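Long-range contacts in iron-regulated ABC transporter siderophore-binding protein SirA (Staphylococcus aureus subsp. aureus, PDB 3MWF), which binds the siderophore staphyloferrin B with its iron(III) and probably hands it to an ABC transporter for iron uptake: residues 89-93 and 111-115; 143-147 and 284-288; 178-182 and 270-276. All coordinates share one frame; numbering follows the deposited sequence. Where two conformers were deposited one is given.

Contact 1 of 3, residues 89-93 and 111-115; sequences ASKVR and DTVFK. With SE8 (5-[(2-{[(3S)-5-{[(2S)-2-amino-2-carboxyethyl]amino}-3-carboxy-3-hydroxy-5-oxopentanoyl]amino}ethyl)amino]-2,5-dioxopentanoic acid), chain C.
V92 stands at about a right angle to V113, and the two meet through their CG1 methyls, 3.7 Å apart. The same V113 methyl lies against S90 OG and is crossed by the R93 side chain, with R93 NE 3.8 Å from V113 CG1. Its other branch, CG2, turns to staphyloferrin B, as does V92 CG2, which packs on C15 of the siderophore. V92 also puts CG1 beside T112 OG1. One backbone bond joins the segments: V92 N donates to D111 O at 3.1 Å, on the first turn of helix 91-94. S90 caps that helix, its OG accepting from R93 N. The R93 chain bends at chi2 (-58°) and brings the guanidinium to the ligand. There NH2 gives a straight bond (160°) to O26 at 2.7 Å, while NH1 is shared between O29 at 3.0 Å and, weakly, O20. E71 holds NE in a salt bridge while the ligand takes NH1 and NH2, which probably fixes the rotation of the guanidinium. F114 comes edge-on to ligand O27, with T112 CG2 over one ring face. The strand-to-helix junction at 90-91 and the loop 111-115 line one side of the iron-siderophore cleft of a periplasmic-binding-protein fold.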
loop_
_atom_site.group_PDB
_atom_site.type_symbol
_atom_site.label_atom_id
_atom_site.label_comp_id
_atom_site.label_asym_id
_atom_site.label_seq_id
_atom_site.Cartn_x
_atom_site.Cartn_y
_atom_site.Cartn_z
ATOM N N ALA A 89 -2.019 0.890 15.008
ATOM C CA ALA A 89 -3.377 0.992 14.480
ATOM C C ALA A 89 -3.370 2.061 13.399
ATOM O O ALA A 89 -2.336 2.686 13.168
ATOM C CB ALA A 89 -4.368 1.397 15.593
ATOM N N SER A 90 -4.516 2.227 12.748
ATOM C CA SER A 90 -4.722 3.319 11.784
ATOM C C SER A 90 -6.051 4.008 12.097
ATOM O O SER A 90 -6.997 3.372 12.600
ATOM C CB SER A 90 -4.725 2.772 10.339
ATOM O OG SER A 90 -5.863 1.949 10.089
ATOM N N LYS A 91 -6.143 5.295 11.773
ATOM C CA LYS A 91 -7.408 6.006 11.937
ATOM C C LYS A 91 -8.427 5.408 10.969
ATOM O O LYS A 91 -9.574 5.145 11.328
ATOM C CB LYS A 91 -7.199 7.518 11.716
ATOM C CG LYS A 91 -8.421 8.408 11.982
ATOM C CD LYS A 91 -7.912 9.806 12.332
ATOM C CE LYS A 91 -8.522 10.902 11.456
ATOM N NZ LYS A 91 -9.967 11.170 11.786
ATOM N N VAL A 92 -7.999 5.122 9.736
ATOM C CA VAL A 92 -8.964 4.611 8.785
ATOM C C VAL A 92 -9.659 3.299 9.233
ATOM O O VAL A 92 -10.874 3.149 9.070
ATOM C CB VAL A 92 -8.387 4.535 7.352
ATOM C CG1 VAL A 92 -7.271 3.513 7.257
ATOM C CG2 VAL A 92 -9.517 4.230 6.395
ATOM N N ARG A 93 -8.910 2.364 9.807
ATOM C CA ARG A 93 -9.529 1.113 10.237
ATOM C C ARG A 93 -10.093 1.175 11.651
ATOM O O ARG A 93 -11.132 0.582 11.920
ATOM C CB ARG A 93 -8.530 -0.042 10.200
ATOM C CG ARG A 93 -7.823 -0.261 8.843
ATOM C CD ARG A 93 -8.792 -0.498 7.737
ATOM N NE ARG A 93 -8.039 -0.835 6.536
ATOM C CZ ARG A 93 -8.530 -0.771 5.307
ATOM N NH1 ARG A 93 -9.772 -0.356 5.101
ATOM N NH2 ARG A 93 -7.761 -1.128 4.280
ATOM N N ASP A 111 -2.555 7.873 9.948
ATOM C CA ASP A 111 -3.843 8.251 9.370
ATOM C C ASP A 111 -4.416 7.103 8.519
ATOM O O ASP A 111 -5.604 6.764 8.613
ATOM C CB ASP A 111 -3.651 9.449 8.455
ATOM C CG ASP A 111 -3.621 10.778 9.195
ATOM O OD1 ASP A 111 -4.219 10.909 10.289
ATOM O OD2 ASP A 111 -3.048 11.733 8.617
ATOM N N THR A 112 -3.577 6.540 7.656
ATOM C CA THR A 112 -4.069 5.457 6.795
ATOM C C THR A 112 -3.083 4.304 6.738
ATOM O O THR A 112 -2.159 4.226 7.530
ATOM C CB THR A 112 -4.443 5.931 5.373
ATOM O OG1 THR A 112 -5.183 4.897 4.631
ATOM C CG2 THR A 112 -3.183 6.352 4.655
ATOM N N VAL A 113 -3.311 3.412 5.779
ATOM C CA VAL A 113 -2.624 2.128 5.808
ATOM C C VAL A 113 -1.521 2.027 4.765
ATOM O O VAL A 113 -0.778 1.053 4.775
ATOM C CB VAL A 113 -3.617 0.938 5.626
ATOM C CG1 VAL A 113 -4.676 0.948 6.737
ATOM C CG2 VAL A 113 -4.266 0.964 4.199
ATOM N N PHE A 114 -1.485 2.976 3.830
ATOM C CA PHE A 114 -0.624 2.787 2.638
ATOM C C PHE A 114 0.584 3.716 2.576
ATOM O O PHE A 114 1.424 3.580 1.646
ATOM C CB PHE A 114 -1.445 2.880 1.328
ATOM C CG PHE A 114 -2.208 4.165 1.182
ATOM C CD1 PHE A 114 -1.537 5.371 0.873
ATOM C CD2 PHE A 114 -3.589 4.184 1.354
ATOM C CE1 PHE A 114 -2.261 6.578 0.765
ATOM C CE2 PHE A 114 -4.331 5.348 1.230
ATOM C CZ PHE A 114 -3.665 6.572 0.920
ATOM N N LYS A 115 0.679 4.650 3.532
ATOM C CA LYS A 115 1.833 5.588 3.527
ATOM C C LYS A 115 2.988 4.952 4.295
ATOM O O LYS A 115 3.237 5.262 5.483
ATOM C CB LYS A 115 1.446 6.963 4.087
ATOM C CG LYS A 115 0.364 7.684 3.249
ATOM C CD LYS A 115 -0.090 8.987 3.946
ATOM C CE LYS A 115 -1.199 9.713 3.142
ATOM N NZ LYS A 115 -0.634 10.548 2.051
HETATM C C1 SE8 C . -11.750 -3.168 2.629
HETATM C C2 SE8 C . -11.753 -3.737 1.238
HETATM C C3 SE8 C . -10.687 -4.812 1.091
HETATM N N4 SE8 C . -9.331 -4.285 1.204
HETATM C C5 SE8 C . -8.630 -3.928 0.147
HETATM C C6 SE8 C . -7.309 -3.245 0.407
HETATM C C7 SE8 C . -7.508 -1.749 0.650
HETATM C C8 SE8 C . -6.155 -1.152 1.080
HETATM C C9 SE8 C . -6.131 0.373 1.148
HETATM N N10 SE8 C . -7.237 0.998 1.548
HETATM C C11 SE8 C . -7.220 2.439 1.651
HETATM C C12 SE8 C . -7.484 2.885 3.079
HETATM N N13 SE8 C . -7.919 4.273 3.151
HETATM C C14 SE8 C . -9.208 4.685 2.960
HETATM C C15 SE8 C . -10.328 3.692 3.069
HETATM C C16 SE8 C . -10.301 3.016 1.721
HETATM C C17 SE8 C . -10.720 1.578 1.702
HETATM C C18 SE8 C . -11.804 1.306 0.773
HETATM O O19 SE8 C . -12.234 -3.863 3.560
HETATM O O20 SE8 C . -11.315 -2.010 2.792
HETATM N N21 SE8 C . -11.530 -2.643 0.272
HETATM O O22 SE8 C . -8.986 -4.108 -1.001
HETATM C C23 SE8 C . -8.066 -1.085 -0.596
HETATM O O24 SE8 C . -7.304 -0.865 -1.571
HETATM O O25 SE8 C . -9.276 -0.749 -0.633
HETATM O O26 SE8 C . -8.507 -1.578 1.672
HETATM O O27 SE8 C . -5.103 0.973 0.853
HETATM O O28 SE8 C . -9.497 5.831 2.670
HETATM O O29 SE8 C . -10.111 0.686 2.300
HETATM O O30 SE8 C . -11.906 0.170 0.320
HETATM O O31 SE8 C . -12.578 2.230 0.417
#

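Contact 2 of 3, residues 143-147 and 284-288; sequences KVAAF and IDDLY
K143 reaches across to I284 and D285, and its chain is the one to follow. CB points from helix 130-155 toward helix 277-290, and CG, anti to the backbone N (chi1 -161°), carries the chain on in that direction. CG passes I284 CG2 at 4.0 Å and also lies near I284 CD1. Further on, CE rests 3.8 Å from I284 CB, the lysine and isoleucine chains running antiparallel past one another. A bend at chi4 then turns NZ to D285, where it makes a salt bridge with OD1 at 2.7 Å, meeting the oxygen on its syn side but somewhat out of the carboxylate plane. The apolar part of the lysine thus borders the buried I284, and its charge ends on the partly exposed D285.

The two helices run nearly parallel, 17° between their directions and 11.3 Å between axes. Helix 130-155 is the long helix that links the two lobes, as in siderophore-binding proteins of this fold, and here the last helix of the chain packs along it.

One turn beyond K143, F147 directs its edge at the face of Y288, a T-shaped pair with planes at 78° and F147 CD1 3.7 Å from Y288 CE2. F147 CE1 reaches L287 CB, and CD1 touches I284 CG2. The Y288 hydroxyl lies 3.3 Å from F147 CA and is hydrogen-bonded to D150; it also accepts from a water that donates to K143 O, so the tyrosine is tied to helix 130-155 at its polar end. V144 CG2 meets I284 CD1 at about a right angle, 4.0 Å away.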
loop_
_atom_site.group_PDB
_atom_site.type_symbol
_atom_site.label_atom_id
_atom_site.label_comp_id
_atom_site.label_asym_id
_atom_site.label_seq_id
_atom_site.Cartn_x
_atom_site.Cartn_y
_atom_site.Cartn_z
ATOM N N LYS A 143 16.893 3.871 -4.165
ATOM C CA LYS A 143 16.309 3.092 -5.229
ATOM C C LYS A 143 15.442 3.972 -6.124
ATOM O O LYS A 143 15.436 3.807 -7.352
ATOM C CB LYS A 143 15.504 1.919 -4.663
ATOM C CG LYS A 143 15.280 0.855 -5.678
ATOM C CD LYS A 143 14.804 -0.462 -5.053
ATOM C CE LYS A 143 14.389 -1.448 -6.127
ATOM N NZ LYS A 143 15.566 -2.097 -6.753
ATOM N N VAL A 144 14.717 4.897 -5.496
ATOM C CA VAL A 144 13.898 5.875 -6.218
ATOM C C VAL A 144 14.788 6.763 -7.102
ATOM O O VAL A 144 14.530 6.887 -8.301
ATOM C CB VAL A 144 13.058 6.740 -5.248
ATOM C CG1 VAL A 144 12.440 7.938 -5.975
ATOM C CG2 VAL A 144 11.947 5.883 -4.663
ATOM N N ALA A 145 15.839 7.324 -6.516
ATOM C CA ALA A 145 16.786 8.176 -7.281
ATOM C C ALA A 145 17.370 7.442 -8.489
ATOM O O ALA A 145 17.419 7.998 -9.599
ATOM C CB ALA A 145 17.905 8.726 -6.362
ATOM N N ALA A 146 17.804 6.198 -8.288
ATOM C CA ALA A 146 18.314 5.369 -9.383
ATOM C C ALA A 146 17.264 5.093 -10.442
ATOM O O ALA A 146 17.560 5.090 -11.631
ATOM C CB ALA A 146 18.871 4.035 -8.842
ATOM N N PHE A 147 16.017 4.851 -10.016
ATOM C CA PHE A 147 14.976 4.621 -10.990
ATOM C C PHE A 147 14.744 5.847 -11.888
ATOM O O PHE A 147 14.567 5.712 -13.108
ATOM C CB PHE A 147 13.642 4.225 -10.336
ATOM C CG PHE A 147 12.551 3.974 -11.357
ATOM C CD1 PHE A 147 12.387 2.710 -11.925
ATOM C CD2 PHE A 147 11.728 5.028 -11.799
ATOM C CE1 PHE A 147 11.417 2.476 -12.885
ATOM C CE2 PHE A 147 10.751 4.797 -12.779
ATOM C CZ PHE A 147 10.592 3.533 -13.319
ATOM N N ILE A 284 9.163 -1.289 -7.439
ATOM C CA ILE A 284 10.178 -0.620 -8.282
ATOM C C ILE A 284 10.883 -1.649 -9.195
ATOM O O ILE A 284 11.067 -1.421 -10.403
ATOM C CB ILE A 284 11.191 0.189 -7.429
ATOM C CG1 ILE A 284 10.472 1.338 -6.669
ATOM C CG2 ILE A 284 12.250 0.810 -8.350
ATOM C CD1 ILE A 284 11.284 2.074 -5.563
ATOM N N ASP A 285 11.231 -2.805 -8.634
ATOM C CA ASP A 285 11.796 -3.901 -9.450
ATOM C C ASP A 285 10.842 -4.317 -10.561
ATOM O O ASP A 285 11.269 -4.538 -11.702
ATOM C CB ASP A 285 12.082 -5.137 -8.582
ATOM C CG ASP A 285 13.333 -5.014 -7.768
ATOM O OD1 ASP A 285 14.156 -4.086 -7.989
ATOM O OD2 ASP A 285 13.493 -5.891 -6.885
ATOM N N ASP A 286 9.553 -4.444 -10.228
ATOM C CA ASP A 286 8.520 -4.778 -11.205
ATOM C C ASP A 286 8.508 -3.800 -12.372
ATOM O O ASP A 286 8.379 -4.206 -13.525
ATOM C CB ASP A 286 7.139 -4.788 -10.550
ATOM C CG ASP A 286 6.809 -6.108 -9.896
ATOM O OD1 ASP A 286 7.646 -7.029 -9.963
ATOM O OD2 ASP A 286 5.701 -6.219 -9.315
ATOM N N LEU A 287 8.631 -2.513 -12.056
ATOM C CA LEU A 287 8.654 -1.462 -13.064
ATOM C C LEU A 287 9.832 -1.585 -14.037
ATOM O O LEU A 287 9.639 -1.452 -15.239
ATOM C CB LEU A 287 8.664 -0.093 -12.397
ATOM C CG LEU A 287 7.346 0.317 -11.743
ATOM C CD1 LEU A 287 7.608 1.587 -10.956
ATOM C CD2 LEU A 287 6.239 0.514 -12.793
ATOM N N TYR A 288 11.027 -1.873 -13.529
ATOM C CA TYR A 288 12.164 -2.133 -14.437
ATOM C C TYR A 288 11.816 -3.228 -15.438
ATOM O O TYR A 288 12.083 -3.103 -16.638
ATOM C CB TYR A 288 13.405 -2.521 -13.651
ATOM C CG TYR A 288 14.201 -1.364 -13.113
ATOM C CD1 TYR A 288 15.058 -0.632 -13.940
ATOM C CD2 TYR A 288 14.134 -1.022 -11.775
ATOM C CE1 TYR A 288 15.809 0.412 -13.434
ATOM C CE2 TYR A 288 14.877 0.007 -11.249
ATOM C CZ TYR A 288 15.715 0.740 -12.089
ATOM O OH TYR A 288 16.446 1.763 -11.546
HETATM O O HOH W 1 16.372 1.618 -8.778
#

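Contact 3 of 3, residues 178-182 and 270-276; sequences GGYAG and TWNLAGG. With SE8 (5-[(2-{[(3S)-5-{[(2S)-2-amino-2-carboxyethyl]amino}-3-carboxy-3-hydroxy-5-oxopentanoyl]amino}ethyl)amino]-2,5-dioxopentanoic acid), chain C.
Y180 and G276 share the one direct hydrogen bond of this contact: the phenol OH donates to G276 O at 2.6 Å, lying 16° from the carbonyl plane. The Y180 ring gets there because CG is anti to the backbone N (chi1 -173°), which swings it into the bend where the chain leaves helix 268-273.

Van der Waals contacts hold the ring on its way. G275 N lies over one face, toward its rim, and G275 C comes within 3.3 Å of Y180 CE1; the positive phi of G275 is of a kind that favours glycine. W271 O lies at the ring edge by CD2, and T270 O is near CE2. A181 CB packs 3.8 Å from W271 CE3.

In this periplasmic-binding-protein fold helix 179-187 follows strand 173-176 of the five-stranded sheet. Its first turn is buried at the centre of the chain, against the end of helix 268-273, where N272 and L273 belong to the siderophore pocket.

Two waters complete the polar set. One accepts from Y180 N and donates to N272 OD1 and to O27 of staphyloferrin B; the other accepts from A181 N and donates to W271 O and, at 2.8 Å, again to N272 OD1. The amide is probably held in one orientation, OD1 to the waters and ND2 to ligand O24 in a bond of 2.8 Å and 159°. L273 CD2 packs against ligand C6, 3.9 Å away.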
loop_
_atom_site.group_PDB
_atom_site.type_symbol
_atom_site.label_atom_id
_atom_site.label_comp_id
_atom_site.label_asym_id
_atom_site.label_seq_id
_atom_site.Cartn_x
_atom_site.Cartn_y
_atom_site.Cartn_z
ATOM N N GLY A 178 -3.452 8.298 -5.882
ATOM C CA GLY A 178 -2.580 8.163 -4.735
ATOM C C GLY A 178 -2.703 6.724 -4.257
ATOM O O GLY A 178 -2.630 5.769 -5.050
ATOM N N GLY A 179 -2.929 6.555 -2.970
ATOM C CA GLY A 179 -2.912 5.213 -2.421
ATOM C C GLY A 179 -1.519 4.602 -2.517
ATOM O O GLY A 179 -0.523 5.301 -2.786
ATOM N N TYR A 180 -1.431 3.300 -2.274
ATOM C CA TYR A 180 -0.118 2.676 -2.160
ATOM C C TYR A 180 0.726 2.860 -3.421
ATOM O O TYR A 180 1.851 3.402 -3.331
ATOM C CB TYR A 180 -0.253 1.171 -1.880
ATOM C CG TYR A 180 1.094 0.567 -1.590
ATOM C CD1 TYR A 180 1.742 0.828 -0.363
ATOM C CD2 TYR A 180 1.737 -0.237 -2.540
ATOM C CE1 TYR A 180 2.993 0.297 -0.109
ATOM C CE2 TYR A 180 3.014 -0.771 -2.271
ATOM C CZ TYR A 180 3.614 -0.496 -1.069
ATOM O OH TYR A 180 4.841 -1.027 -0.767
ATOM N N ALA A 181 0.222 2.369 -4.561
ATOM C CA ALA A 181 1.036 2.392 -5.787
ATOM C C ALA A 181 1.081 3.794 -6.369
ATOM O O ALA A 181 2.115 4.217 -6.847
ATOM C CB ALA A 181 0.514 1.402 -6.837
ATOM N N GLY A 182 -0.029 4.527 -6.290
ATOM C CA GLY A 182 -0.041 5.905 -6.826
ATOM C C GLY A 182 0.977 6.843 -6.181
ATOM O O GLY A 182 1.618 7.668 -6.873
ATOM N N THR A 270 1.992 -7.100 -4.200
ATOM C CA THR A 270 3.027 -6.076 -4.411
ATOM C C THR A 270 2.430 -4.686 -4.664
ATOM O O THR A 270 2.909 -3.681 -4.118
ATOM C CB THR A 270 3.891 -6.476 -5.595
ATOM O OG1 THR A 270 4.604 -7.653 -5.215
ATOM C CG2 THR A 270 4.928 -5.376 -5.963
ATOM N N TRP A 271 1.408 -4.656 -5.516
ATOM C CA TRP A 271 0.889 -3.402 -6.033
ATOM C C TRP A 271 -0.093 -2.698 -5.117
ATOM O O TRP A 271 -0.346 -1.501 -5.305
ATOM C CB TRP A 271 0.305 -3.582 -7.442
ATOM C CG TRP A 271 1.409 -3.601 -8.470
ATOM C CD1 TRP A 271 2.250 -4.652 -8.763
ATOM C CD2 TRP A 271 1.832 -2.501 -9.277
ATOM N NE1 TRP A 271 3.167 -4.263 -9.725
ATOM C CE2 TRP A 271 2.936 -2.947 -10.049
ATOM C CE3 TRP A 271 1.389 -1.173 -9.423
ATOM C CZ2 TRP A 271 3.590 -2.113 -10.975
ATOM C CZ3 TRP A 271 2.036 -0.340 -10.339
ATOM C CH2 TRP A 271 3.126 -0.818 -11.113
ATOM N N ASN A 272 -0.664 -3.415 -4.138
ATOM C CA ASN A 272 -1.581 -2.751 -3.232
ATOM C C ASN A 272 -1.762 -3.383 -1.855
ATOM O O ASN A 272 -1.844 -2.664 -0.834
ATOM C CB ASN A 272 -2.986 -2.635 -3.862
ATOM C CG ASN A 272 -3.870 -1.701 -3.066
ATOM O OD1 ASN A 272 -3.477 -0.563 -2.775
ATOM N ND2 ASN A 272 -5.058 -2.172 -2.707
ATOM N N LEU A 273 -1.870 -4.708 -1.812
ATOM C CA LEU A 273 -2.371 -5.304 -0.543
ATOM C C LEU A 273 -1.379 -5.304 0.598
ATOM O O LEU A 273 -1.791 -5.081 1.745
ATOM C CB LEU A 273 -2.908 -6.717 -0.773
ATOM C CG LEU A 273 -4.065 -6.838 -1.761
ATOM C CD1 LEU A 273 -4.484 -8.319 -1.942
ATOM C CD2 LEU A 273 -5.308 -5.954 -1.472
ATOM N N ALA A 274 -0.108 -5.580 0.306
ATOM C CA ALA A 274 0.889 -5.689 1.362
ATOM C C ALA A 274 1.116 -4.360 2.086
ATOM O O ALA A 274 1.318 -4.340 3.313
ATOM C CB ALA A 274 2.205 -6.276 0.830
ATOM N N GLY A 275 1.084 -3.267 1.332
ATOM C CA GLY A 275 1.008 -1.924 1.909
ATOM C C GLY A 275 2.261 -1.427 2.582
ATOM O O GLY A 275 2.237 -0.371 3.223
ATOM N N GLY A 276 3.377 -2.156 2.422
ATOM C CA GLY A 276 4.480 -1.998 3.363
ATOM C C GLY A 276 5.784 -1.562 2.750
ATOM O O GLY A 276 5.835 -1.086 1.599
HETATM C C1 SE8 C . -11.750 -3.168 2.629
HETATM C C2 SE8 C . -11.753 -3.737 1.238
HETATM C C3 SE8 C . -10.687 -4.812 1.091
HETATM N N4 SE8 C . -9.331 -4.285 1.204
HETATM C C5 SE8 C . -8.630 -3.928 0.147
HETATM C C6 SE8 C . -7.309 -3.245 0.407
HETATM C C7 SE8 C . -7.508 -1.749 0.650
HETATM C C8 SE8 C . -6.155 -1.152 1.080
HETATM C C9 SE8 C . -6.131 0.373 1.148
HETATM N N10 SE8 C . -7.237 0.998 1.548
HETATM C C11 SE8 C . -7.220 2.439 1.651
HETATM C C12 SE8 C . -7.484 2.885 3.079
HETATM N N13 SE8 C . -7.919 4.273 3.151
HETATM C C14 SE8 C . -9.208 4.685 2.960
HETATM C C15 SE8 C . -10.328 3.692 3.069
HETATM C C16 SE8 C . -10.301 3.016 1.721
HETATM C C17 SE8 C . -10.720 1.578 1.702
HETATM C C18 SE8 C . -11.804 1.306 0.773
HETATM O O19 SE8 C . -12.234 -3.863 3.560
HETATM O O20 SE8 C . -11.315 -2.010 2.792
HETATM N N21 SE8 C . -11.530 -2.643 0.272
HETATM O O22 SE8 C . -8.986 -4.108 -1.001
HETATM C C23 SE8 C . -8.066 -1.085 -0.596
HETATM O O24 SE8 C . -7.304 -0.865 -1.571
HETATM O O25 SE8 C . -9.276 -0.749 -0.633
HETATM O O26 SE8 C . -8.507 -1.578 1.672
HETATM O O27 SE8 C . -5.103 0.973 0.853
HETATM O O28 SE8 C . -9.497 5.831 2.670
HETATM O O29 SE8 C . -10.111 0.686 2.300
HETATM O O30 SE8 C . -11.906 0.170 0.320
HETATM O O31 SE8 C . -12.578 2.230 0.417
HETATM O O HOH W 2 -3.818 1.897 -1.555
HETATM O O HOH W 3 -2.048 0.609 -4.915
#

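How the contacts relate
From the N terminus, contact 1 comes first, closing a short loop between strand 86-90 with its helix and the turn after strand 107-110, within the six-stranded-sheet half. Contact 2 then opens on helix 130-155 and closes near the C terminus on helix 277-290, a span of 137 residues. Contact 3 is nested inside it, joining the start of helix 179-187 to the end of helix 268-273. Contacts 1 and 3 touch, F114 packing on G179 and Y180, and both meet staphyloferrin B. Contacts 2 and 3 meet where D286 and L287 reach W271, while contacts 1 and 2 lie about 25 Å apart between centres.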